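Local coordinates for protein dimethylsulfoniopropionate lyase (Roseovarius nubinhibens, PDB 4B29) that probably cleaves dimethylsulfoniopropionate to release dimethyl sulfide, using a metal-dependent cupin barrel that carries a bound zinc ion, at residues A[27-38]-A[85-96]; A[157-167]-A[174-184]. All coordinates share one frame; numbering follows the deposited sequence. Where two conformers were deposited one is given.

In the fold
Contact 1 comes first along the chain and closes before contact 2 opens. It pairs helix 24-41 with helix 83-92. Contact 2 joins strands 153-159 and 163-167 to strands 173-175 and 180-183, in the cupin barrel that holds the zinc ion. The two centres are about 19 Å apart, yet the contacts touch. W38 of contact 1 reaches S157 of contact 2, with a probable hydrogen bond from NE1 to OG, and R86 packs on S160. The helix pair thus lies against the outside of the mixed sheet. Contact 2 links that sheet to the five-stranded antiparallel one and reaches the metal site through H183.

Contact 1 (A[27-38]-A[85-96]); sequences ALTHLLEAARDW and LRDALVAAAPHV
L31 and L85 are the interlocking knobs of this helix pair. L31 sits in a hole made by L85, A88, L89 and A92, and L85 sits among L31, A34, A35 and W38. The two leucines meet at their CD1 methyls, 3.7 Å apart. L31 also presses CD1 on L89 CD2 (3.5 Å), while its CD2 rests on the CB of A92. L85 sends its other methyl, CD2, over one face of the W38 indole. This is a CH-pi contact, with CD2 3.5 Å from the centroid of the five-membered ring of W38 and 12° off its normal. The W38 side chain has CG anti to the backbone N (chi1 179°), which sends the indole out to the flank of the helix, across to L85.

The helices run nearly antiparallel, at 156°, and their axes approach to 8.9 Å. This is knobs-into-holes packing, and the small side chains of A27, A34, A88 and A92 let the helices come close. The CB of A88 lies obliquely against the H30 ring, 3.7 Å from CD2. At the far end L28 CD2 touches both A92 CB and V96 CG1, each at 3.6 Å, and A27 CB lies near the H95 ring.

No direct polar bond joins the segments. A water bridges them, donating to A27 O at 2.8 Å and to A88 O at 2.9 Å. It therefore ties two backbone carbonyls, one from each helix.

Further out, W38 NE1 is hydrogen-bonded to S157 OG and the indole meets F45 edge-to-face. These two contacts help fix the rotation of the indole that L85 CD2 covers. L31 and A35 pack on L120, and L89 packs on F118 and L199. These residues belong to strands of the mixed sheet, which backs the helix pair.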
loop_
_atom_site.group_PDB
_atom_site.type_symbol
_atom_site.label_atom_id
_atom_site.label_comp_id
_atom_site.label_asym_id
_atom_site.label_seq_id
_atom_site.Cartn_x
_atom_site.Cartn_y
_atom_site.Cartn_z
ATOM N N ALA A 27 -7.047 -10.031 13.808
ATOM C CA ALA A 27 -6.665 -8.629 13.435
ATOM C C ALA A 27 -6.631 -8.573 11.889
ATOM O O ALA A 27 -7.116 -7.605 11.304
ATOM C CB ALA A 27 -5.327 -8.262 13.992
ATOM N N LEU A 28 -6.070 -9.609 11.251
ATOM C CA LEU A 28 -5.978 -9.585 9.764
ATOM C C LEU A 28 -7.321 -9.803 9.127
ATOM O O LEU A 28 -7.600 -9.257 8.055
ATOM C CB LEU A 28 -4.961 -10.601 9.236
ATOM C CG LEU A 28 -3.519 -10.300 9.735
ATOM C CD1 LEU A 28 -2.525 -11.126 9.023
ATOM C CD2 LEU A 28 -3.111 -8.861 9.727
ATOM N N THR A 29 -8.186 -10.610 9.760
ATOM C CA THR A 29 -9.532 -10.808 9.231
ATOM C C THR A 29 -10.350 -9.512 9.332
ATOM O O THR A 29 -11.076 -9.159 8.418
ATOM C CB THR A 29 -10.219 -12.015 9.926
ATOM O OG1 THR A 29 -9.407 -13.163 9.644
ATOM C CG2 THR A 29 -11.635 -12.222 9.362
ATOM N N HIS A 30 -10.170 -8.784 10.450
ATOM C CA HIS A 30 -10.864 -7.528 10.619
ATOM C C HIS A 30 -10.333 -6.523 9.559
ATOM O O HIS A 30 -11.137 -5.778 8.954
ATOM C CB HIS A 30 -10.660 -7.004 12.044
ATOM C CG HIS A 30 -11.179 -5.613 12.235
ATOM N ND1 HIS A 30 -12.529 -5.333 12.349
ATOM C CD2 HIS A 30 -10.532 -4.420 12.312
ATOM C CE1 HIS A 30 -12.688 -4.023 12.504
ATOM N NE2 HIS A 30 -11.496 -3.448 12.475
ATOM N N LEU A 31 -9.027 -6.566 9.331
ATOM C CA LEU A 31 -8.395 -5.682 8.322
ATOM C C LEU A 31 -8.959 -6.042 6.946
ATOM O O LEU A 31 -9.274 -5.131 6.148
ATOM C CB LEU A 31 -6.894 -5.822 8.329
ATOM C CG LEU A 31 -6.138 -5.196 7.135
ATOM C CD1 LEU A 31 -6.484 -3.674 6.989
ATOM C CD2 LEU A 31 -4.653 -5.353 7.236
ATOM N N LEU A 32 -9.076 -7.339 6.625
ATOM C CA LEU A 32 -9.620 -7.675 5.307
ATOM C C LEU A 32 -11.029 -7.163 5.109
ATOM O O LEU A 32 -11.392 -6.709 4.025
ATOM C CB LEU A 32 -9.535 -9.212 5.075
ATOM C CG LEU A 32 -9.860 -9.637 3.637
ATOM C CD1 LEU A 32 -8.756 -9.196 2.669
ATOM C CD2 LEU A 32 -10.035 -11.216 3.611
ATOM N N GLU A 33 -11.862 -7.233 6.168
ATOM C CA GLU A 33 -13.217 -6.723 6.085
ATOM C C GLU A 33 -13.200 -5.206 5.801
ATOM O O GLU A 33 -13.993 -4.729 5.011
ATOM C CB GLU A 33 -13.973 -7.015 7.396
ATOM C CG GLU A 33 -14.237 -8.505 7.629
ATOM C CD GLU A 33 -14.612 -8.847 9.093
ATOM O OE1 GLU A 33 -14.677 -7.940 9.943
ATOM O OE2 GLU A 33 -14.816 -10.046 9.395
ATOM N N ALA A 34 -12.319 -4.496 6.478
ATOM C CA ALA A 34 -12.218 -3.049 6.318
ATOM C C ALA A 34 -11.740 -2.729 4.907
ATOM O O ALA A 34 -12.268 -1.789 4.290
ATOM C CB ALA A 34 -11.276 -2.449 7.347
ATOM N N ALA A 35 -10.839 -3.559 4.380
ATOM C CA ALA A 35 -10.350 -3.346 2.993
ATOM C C ALA A 35 -11.451 -3.611 1.980
ATOM O O ALA A 35 -11.592 -2.897 0.991
ATOM C CB ALA A 35 -9.120 -4.218 2.721
ATOM N N ARG A 36 -12.277 -4.637 2.213
ATOM C CA ARG A 36 -13.363 -4.946 1.328
ATOM C C ARG A 36 -14.388 -3.803 1.319
ATOM O O ARG A 36 -14.912 -3.399 0.257
ATOM C CB ARG A 36 -14.042 -6.254 1.767
ATOM C CG ARG A 36 -15.150 -6.677 0.789
ATOM C CD ARG A 36 -15.776 -8.053 1.149
ATOM N NE ARG A 36 -16.743 -8.390 0.096
ATOM C CZ ARG A 36 -17.128 -9.627 -0.244
ATOM N NH1 ARG A 36 -16.632 -10.699 0.387
ATOM N NH2 ARG A 36 -17.993 -9.796 -1.247
ATOM N N ASP A 37 -14.671 -3.276 2.508
ATOM C CA ASP A 37 -15.645 -2.183 2.621
ATOM C C ASP A 37 -15.099 -0.944 1.863
ATOM O O ASP A 37 -15.882 -0.236 1.199
ATOM C CB ASP A 37 -15.818 -1.774 4.093
ATOM C CG ASP A 37 -16.649 -2.790 4.917
ATOM O OD1 ASP A 37 -17.347 -3.646 4.331
ATOM O OD2 ASP A 37 -16.594 -2.656 6.165
ATOM N N TRP A 38 -13.800 -0.718 2.014
ATOM C CA TRP A 38 -13.100 0.422 1.336
ATOM C C TRP A 38 -13.229 0.239 -0.180
ATOM O O TRP A 38 -13.633 1.158 -0.906
ATOM C CB TRP A 38 -11.672 0.405 1.788
ATOM C CG TRP A 38 -10.736 1.446 1.223
ATOM C CD1 TRP A 38 -9.707 1.221 0.331
ATOM C CD2 TRP A 38 -10.638 2.821 1.617
ATOM N NE1 TRP A 38 -8.962 2.395 0.161
ATOM C CE2 TRP A 38 -9.527 3.376 0.941
ATOM C CE3 TRP A 38 -11.372 3.628 2.513
ATOM C CZ2 TRP A 38 -9.138 4.708 1.104
ATOM C CZ3 TRP A 38 -10.978 4.969 2.676
ATOM C CH2 TRP A 38 -9.881 5.478 1.955
ATOM N N LEU A 85 -10.404 1.892 8.354
ATOM C CA LEU A 85 -9.295 1.184 7.658
ATOM C C LEU A 85 -7.960 1.566 8.230
ATOM O O LEU A 85 -7.114 0.723 8.448
ATOM C CB LEU A 85 -9.353 1.479 6.153
ATOM C CG LEU A 85 -8.256 0.769 5.345
ATOM C CD1 LEU A 85 -8.158 -0.755 5.529
ATOM C CD2 LEU A 85 -8.480 1.117 3.839
ATOM N N ARG A 86 -7.736 2.871 8.503
ATOM C CA ARG A 86 -6.468 3.257 9.078
ATOM C C ARG A 86 -6.250 2.511 10.420
ATOM O O ARG A 86 -5.163 2.016 10.696
ATOM C CB ARG A 86 -6.416 4.783 9.383
ATOM C CG ARG A 86 -5.061 5.185 9.927
ATOM C CD ARG A 86 -5.156 6.613 10.567
ATOM N NE ARG A 86 -6.042 6.578 11.723
ATOM C CZ ARG A 86 -6.324 7.663 12.459
ATOM N NH1 ARG A 86 -5.808 8.831 12.110
ATOM N NH2 ARG A 86 -7.136 7.592 13.520
ATOM N N ASP A 87 -7.277 2.535 11.270
ATOM C CA ASP A 87 -7.119 1.918 12.618
ATOM C C ASP A 87 -6.941 0.410 12.501
ATOM O O ASP A 87 -6.159 -0.198 13.280
ATOM C CB ASP A 87 -8.311 2.286 13.513
ATOM C CG ASP A 87 -8.337 3.788 13.859
ATOM O OD1 ASP A 87 -7.377 4.534 13.493
ATOM O OD2 ASP A 87 -9.333 4.194 14.515
ATOM N N ALA A 88 -7.618 -0.191 11.520
ATOM C CA ALA A 88 -7.423 -1.643 11.284
ATOM C C ALA A 88 -5.997 -1.951 10.846
ATOM O O ALA A 88 -5.435 -2.990 11.215
ATOM C CB ALA A 88 -8.432 -2.158 10.275
ATOM N N LEU A 89 -5.385 -1.051 10.048
ATOM C CA LEU A 89 -4.042 -1.245 9.589
ATOM C C LEU A 89 -3.068 -1.107 10.747
ATOM O O LEU A 89 -2.118 -1.868 10.854
ATOM C CB LEU A 89 -3.696 -0.237 8.468
ATOM C CG LEU A 89 -4.367 -0.667 7.150
ATOM C CD1 LEU A 89 -4.394 0.534 6.127
ATOM C CD2 LEU A 89 -3.538 -1.827 6.526
ATOM N N VAL A 90 -3.296 -0.098 11.598
ATOM C CA VAL A 90 -2.411 0.083 12.763
ATOM C C VAL A 90 -2.508 -1.186 13.675
ATOM O O VAL A 90 -1.470 -1.689 14.111
ATOM C CB VAL A 90 -2.750 1.382 13.521
ATOM C CG1 VAL A 90 -1.982 1.429 14.855
ATOM C CG2 VAL A 90 -2.335 2.605 12.659
ATOM N N ALA A 91 -3.713 -1.697 13.878
ATOM C CA ALA A 91 -3.916 -2.888 14.743
ATOM C C ALA A 91 -3.293 -4.142 14.120
ATOM O O ALA A 91 -2.831 -5.040 14.852
ATOM C CB ALA A 91 -5.395 -3.113 15.030
ATOM N N ALA A 92 -3.262 -4.205 12.781
ATOM C CA ALA A 92 -2.619 -5.317 12.063
ATOM C C ALA A 92 -1.121 -5.267 12.025
ATOM O O ALA A 92 -0.470 -6.252 11.717
ATOM C CB ALA A 92 -3.158 -5.374 10.582
ATOM N N ALA A 93 -0.533 -4.091 12.269
ATOM C CA ALA A 93 0.887 -3.918 12.022
ATOM C C ALA A 93 1.811 -4.949 12.688
ATOM O O ALA A 93 2.783 -5.347 12.083
ATOM C CB ALA A 93 1.342 -2.462 12.325
ATOM N N PRO A 94 1.520 -5.355 13.945
ATOM C CA PRO A 94 2.416 -6.351 14.583
ATOM C C PRO A 94 2.220 -7.777 14.096
ATOM O O PRO A 94 2.896 -8.693 14.581
ATOM C CB PRO A 94 2.002 -6.310 16.081
ATOM C CG PRO A 94 1.192 -5.072 16.253
ATOM C CD PRO A 94 0.540 -4.791 14.892
ATOM N N HIS A 95 1.329 -7.956 13.125
ATOM C CA HIS A 95 0.904 -9.305 12.688
ATOM C C HIS A 95 1.179 -9.551 11.226
ATOM O O HIS A 95 0.993 -10.683 10.762
ATOM C CB HIS A 95 -0.583 -9.466 12.917
ATOM C CG HIS A 95 -0.968 -9.331 14.353
ATOM N ND1 HIS A 95 -0.529 -10.222 15.318
ATOM C CD2 HIS A 95 -1.718 -8.408 14.994
ATOM C CE1 HIS A 95 -1.000 -9.845 16.499
ATOM N NE2 HIS A 95 -1.736 -8.757 16.330
ATOM N N VAL A 96 1.606 -8.526 10.495
ATOM C CA VAL A 96 1.821 -8.714 9.053
ATOM C C VAL A 96 3.249 -8.998 8.709
ATOM O O VAL A 96 4.182 -8.745 9.500
ATOM C CB VAL A 96 1.311 -7.500 8.213
ATOM C CG1 VAL A 96 -0.192 -7.278 8.417
ATOM C CG2 VAL A 96 2.108 -6.240 8.550
HETATM O O HOH W 1 -7.125 -5.001 12.321
#

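Contact 2 (A[157-167]-A[174-184]); sequences SVVSGRALFHL and MLEPGQTRFHP
V158 and L175 pack tightly inside this contact, where V158 CG2 lies 3.6 Å from L175 CB. L175 puts CD1 over one face of the F165 ring, 3.8 Å from its centroid, in a CH-pi contact. Backbone bonds hold the strands around this core. A163 and L175 form an antiparallel hydrogen-bonded pair within the beta hairpin of strands 163-167 and 173-175. V158 receives G178 N on its O at 2.7 Å and gives its N to Q179 O. The type II turn from E176 to Q179 has glycine at G178, where phi is positive, and Q179 OE1 accepts a hydrogen bond from E176 N.

The outer side is looser and more polar. R162 and E176 lie side by side, and NE meets OE2 at 3.0 Å in a salt bridge. OE2 is approached on its anti side, and the two planes are 66° apart. M174 lies over one face of this guanidinium, its SD 3.8 Å above the plane. R162 bends at chi3 (-72°), which turns the guanidinium under M174.

At the other end L167 CB lies over the R181 guanidinium, whose NH2 is hydrogen-bonded to P171 O. A water joins R181 NH1 and H183 NE2. H183 ND1 is hydrogen-bonded to zinc ligand E154, and its ring stacks on H189, another ligand. V158 and F165 pack on I198 of strand 198-205, V159 on helix 83-92, and T180 on helix 43-48.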
loop_
_atom_site.group_PDB
_atom_site.type_symbol
_atom_site.label_atom_id
_atom_site.label_comp_id
_atom_site.label_asym_id
_atom_site.label_seq_id
_atom_site.Cartn_x
_atom_site.Cartn_y
_atom_site.Cartn_z
ATOM N N SER A 157 -4.712 4.030 -3.550
ATOM C CA SER A 157 -5.632 4.884 -2.753
ATOM C C SER A 157 -4.840 5.359 -1.560
ATOM O O SER A 157 -3.915 4.679 -1.085
ATOM C CB SER A 157 -6.931 4.161 -2.302
ATOM O OG SER A 157 -6.651 3.186 -1.280
ATOM N N VAL A 158 -5.230 6.544 -1.064
ATOM C CA VAL A 158 -4.655 7.021 0.181
ATOM C C VAL A 158 -5.590 6.689 1.362
ATOM O O VAL A 158 -6.782 6.991 1.316
ATOM C CB VAL A 158 -4.494 8.563 0.098
ATOM C CG1 VAL A 158 -3.799 9.071 1.436
ATOM C CG2 VAL A 158 -3.586 8.864 -1.104
ATOM N N VAL A 159 -5.016 6.091 2.414
ATOM C CA VAL A 159 -5.835 5.759 3.583
ATOM C C VAL A 159 -5.727 6.889 4.590
ATOM O O VAL A 159 -6.770 7.312 5.127
ATOM C CB VAL A 159 -5.366 4.445 4.257
ATOM C CG1 VAL A 159 -6.270 4.110 5.478
ATOM C CG2 VAL A 159 -5.499 3.293 3.198
ATOM N N SER A 160 -4.508 7.318 4.824
ATOM C CA SER A 160 -4.336 8.423 5.814
ATOM C C SER A 160 -3.075 9.175 5.483
ATOM O O SER A 160 -2.175 8.697 4.740
ATOM C CB SER A 160 -4.340 7.842 7.261
ATOM O OG SER A 160 -3.370 6.813 7.420
ATOM N N GLY A 161 -2.968 10.398 5.999
ATOM C CA GLY A 161 -1.796 11.204 5.639
ATOM C C GLY A 161 -2.022 11.843 4.268
ATOM O O GLY A 161 -3.171 12.046 3.837
ATOM N N ARG A 162 -0.924 12.164 3.595
ATOM C CA ARG A 162 -0.993 12.820 2.265
ATOM C C ARG A 162 0.390 12.830 1.662
ATOM O O ARG A 162 1.420 12.739 2.369
ATOM C CB ARG A 162 -1.567 14.249 2.395
ATOM C CG ARG A 162 -0.635 15.179 3.052
ATOM C CD ARG A 162 -1.361 16.574 3.320
ATOM N NE ARG A 162 -1.670 17.493 2.233
ATOM C CZ ARG A 162 -0.836 18.446 1.759
ATOM N NH1 ARG A 162 0.411 18.550 2.194
ATOM N NH2 ARG A 162 -1.239 19.312 0.831
ATOM N N ALA A 163 0.447 12.865 0.328
ATOM C CA ALA A 163 1.732 12.935 -0.331
ATOM C C ALA A 163 1.586 13.458 -1.747
ATOM O O ALA A 163 0.488 13.459 -2.289
ATOM C CB ALA A 163 2.429 11.500 -0.369
ATOM N N LEU A 164 2.727 13.841 -2.326
ATOM C CA LEU A 164 2.774 14.340 -3.698
ATOM C C LEU A 164 3.170 13.197 -4.615
ATOM O O LEU A 164 4.261 12.635 -4.446
ATOM C CB LEU A 164 3.792 15.496 -3.778
ATOM C CG LEU A 164 3.850 16.161 -5.146
ATOM C CD1 LEU A 164 2.515 16.826 -5.493
ATOM C CD2 LEU A 164 5.069 17.180 -5.096
ATOM N N PHE A 165 2.284 12.904 -5.579
ATOM C CA PHE A 165 2.459 11.788 -6.527
ATOM C C PHE A 165 2.898 12.256 -7.893
ATOM O O PHE A 165 2.264 13.143 -8.478
ATOM C CB PHE A 165 1.144 11.029 -6.651
ATOM C CG PHE A 165 0.886 10.118 -5.482
ATOM C CD1 PHE A 165 0.449 10.624 -4.225
ATOM C CD2 PHE A 165 1.172 8.746 -5.620
ATOM C CE1 PHE A 165 0.223 9.776 -3.128
ATOM C CE2 PHE A 165 0.928 7.860 -4.523
ATOM C CZ PHE A 165 0.458 8.367 -3.301
ATOM N N HIS A 166 3.995 11.651 -8.377
ATOM C CA HIS A 166 4.600 11.948 -9.671
ATOM C C HIS A 166 4.372 10.782 -10.625
ATOM O O HIS A 166 4.436 9.606 -10.183
ATOM C CB HIS A 166 6.122 12.094 -9.520
ATOM C CG HIS A 166 6.534 13.068 -8.454
ATOM N ND1 HIS A 166 6.462 14.440 -8.647
ATOM C CD2 HIS A 166 7.023 12.878 -7.206
ATOM C CE1 HIS A 166 6.887 15.053 -7.546
ATOM N NE2 HIS A 166 7.244 14.130 -6.662
ATOM N N LEU A 167 4.109 11.097 -11.880
ATOM C CA LEU A 167 3.942 10.029 -12.907
ATOM C C LEU A 167 4.445 10.539 -14.223
ATOM O O LEU A 167 4.074 11.635 -14.643
ATOM C CB LEU A 167 2.430 9.678 -13.013
ATOM C CG LEU A 167 1.994 8.690 -14.099
ATOM C CD1 LEU A 167 2.666 7.298 -13.896
ATOM C CD2 LEU A 167 0.452 8.571 -14.145
ATOM N N MET A 174 -1.350 16.094 -5.472
ATOM C CA MET A 174 -1.198 15.944 -4.039
ATOM C C MET A 174 -2.439 15.226 -3.539
ATOM O O MET A 174 -3.564 15.733 -3.705
ATOM C CB MET A 174 -1.140 17.362 -3.423
ATOM C CG MET A 174 -0.912 17.312 -1.925
ATOM S SD MET A 174 0.710 16.760 -1.395
ATOM C CE MET A 174 1.712 18.239 -1.709
ATOM N N LEU A 175 -2.271 13.980 -3.056
ATOM C CA LEU A 175 -3.441 13.163 -2.719
ATOM C C LEU A 175 -3.653 13.010 -1.224
ATOM O O LEU A 175 -2.677 12.833 -0.472
ATOM C CB LEU A 175 -3.255 11.727 -3.287
ATOM C CG LEU A 175 -3.044 11.716 -4.822
ATOM C CD1 LEU A 175 -2.921 10.235 -5.246
ATOM C CD2 LEU A 175 -4.194 12.468 -5.585
ATOM N N GLU A 176 -4.926 13.087 -0.846
ATOM C CA GLU A 176 -5.405 13.013 0.530
ATOM C C GLU A 176 -6.324 11.790 0.647
ATOM O O GLU A 176 -6.675 11.160 -0.375
ATOM C CB GLU A 176 -6.189 14.311 0.836
ATOM C CG GLU A 176 -5.106 15.404 0.964
ATOM C CD GLU A 176 -5.535 16.736 1.493
ATOM O OE1 GLU A 176 -6.726 16.939 1.836
ATOM O OE2 GLU A 176 -4.617 17.592 1.566
ATOM N N PRO A 177 -6.779 11.469 1.869
ATOM C CA PRO A 177 -7.509 10.181 2.082
ATOM C C PRO A 177 -8.718 9.933 1.200
ATOM O O PRO A 177 -9.612 10.792 1.047
ATOM C CB PRO A 177 -7.936 10.264 3.544
ATOM C CG PRO A 177 -6.717 11.013 4.207
ATOM C CD PRO A 177 -6.406 12.105 3.157
ATOM N N GLY A 178 -8.720 8.759 0.553
ATOM C CA GLY A 178 -9.794 8.357 -0.340
ATOM C C GLY A 178 -9.549 8.685 -1.815
ATOM O O GLY A 178 -10.256 8.143 -2.684
ATOM N N GLN A 179 -8.587 9.590 -2.094
ATOM C CA GLN A 179 -8.241 9.883 -3.484
ATOM C C GLN A 179 -7.456 8.694 -4.031
ATOM O O GLN A 179 -6.882 7.927 -3.261
ATOM C CB GLN A 179 -7.442 11.180 -3.598
ATOM C CG GLN A 179 -8.360 12.398 -3.301
ATOM C CD GLN A 179 -7.589 13.672 -3.556
ATOM O OE1 GLN A 179 -6.841 14.144 -2.694
ATOM N NE2 GLN A 179 -7.770 14.221 -4.729
ATOM N N THR A 180 -7.471 8.560 -5.358
ATOM C CA THR A 180 -6.815 7.409 -6.022
ATOM C C THR A 180 -5.957 7.878 -7.166
ATOM O O THR A 180 -6.056 9.045 -7.634
ATOM C CB THR A 180 -7.857 6.402 -6.585
ATOM O OG1 THR A 180 -8.660 6.990 -7.649
ATOM C CG2 THR A 180 -8.781 5.871 -5.437
ATOM N N ARG A 181 -5.076 6.999 -7.640
ATOM C CA ARG A 181 -4.371 7.319 -8.866
ATOM C C ARG A 181 -4.027 6.041 -9.623
ATOM O O ARG A 181 -3.459 5.129 -8.987
ATOM C CB ARG A 181 -3.092 8.071 -8.605
ATOM C CG ARG A 181 -2.728 8.737 -9.997
ATOM C CD ARG A 181 -1.319 9.201 -10.137
ATOM N NE ARG A 181 -1.358 10.093 -11.294
ATOM C CZ ARG A 181 -0.620 11.181 -11.430
ATOM N NH1 ARG A 181 0.343 11.453 -10.575
ATOM N NH2 ARG A 181 -0.878 11.963 -12.472
ATOM N N PHE A 182 -4.331 6.030 -10.937
ATOM C CA PHE A 182 -3.988 4.870 -11.791
ATOM C C PHE A 182 -2.565 5.021 -12.345
ATOM O O PHE A 182 -2.196 6.115 -12.857
ATOM C CB PHE A 182 -4.964 4.865 -12.948
ATOM C CG PHE A 182 -4.658 3.848 -14.011
ATOM C CD1 PHE A 182 -4.785 2.495 -13.725
ATOM C CD2 PHE A 182 -4.329 4.247 -15.286
ATOM C CE1 PHE A 182 -4.554 1.533 -14.712
ATOM C CE2 PHE A 182 -4.097 3.259 -16.317
ATOM C CZ PHE A 182 -4.212 1.918 -16.006
ATOM N N HIS A 183 -1.768 3.958 -12.260
ATOM C CA HIS A 183 -0.446 3.938 -12.900
ATOM C C HIS A 183 -0.460 2.931 -14.032
ATOM O O HIS A 183 -0.588 1.739 -13.795
ATOM C CB HIS A 183 0.635 3.517 -11.906
ATOM C CG HIS A 183 0.879 4.546 -10.831
ATOM N ND1 HIS A 183 1.354 4.212 -9.580
ATOM C CD2 HIS A 183 0.636 5.878 -10.804
ATOM C CE1 HIS A 183 1.459 5.318 -8.848
ATOM N NE2 HIS A 183 1.047 6.341 -9.574
ATOM N N PRO A 184 -0.385 3.403 -15.277
ATOM C CA PRO A 184 -0.429 2.471 -16.395
ATOM C C PRO A 184 0.838 1.618 -16.427
ATOM O O PRO A 184 1.876 1.959 -15.835
ATOM C CB PRO A 184 -0.470 3.355 -17.660
ATOM C CG PRO A 184 -0.616 4.758 -17.161
ATOM C CD PRO A 184 -0.346 4.836 -15.662
HETATM O O HOH W 2 1.810 9.034 -9.349
#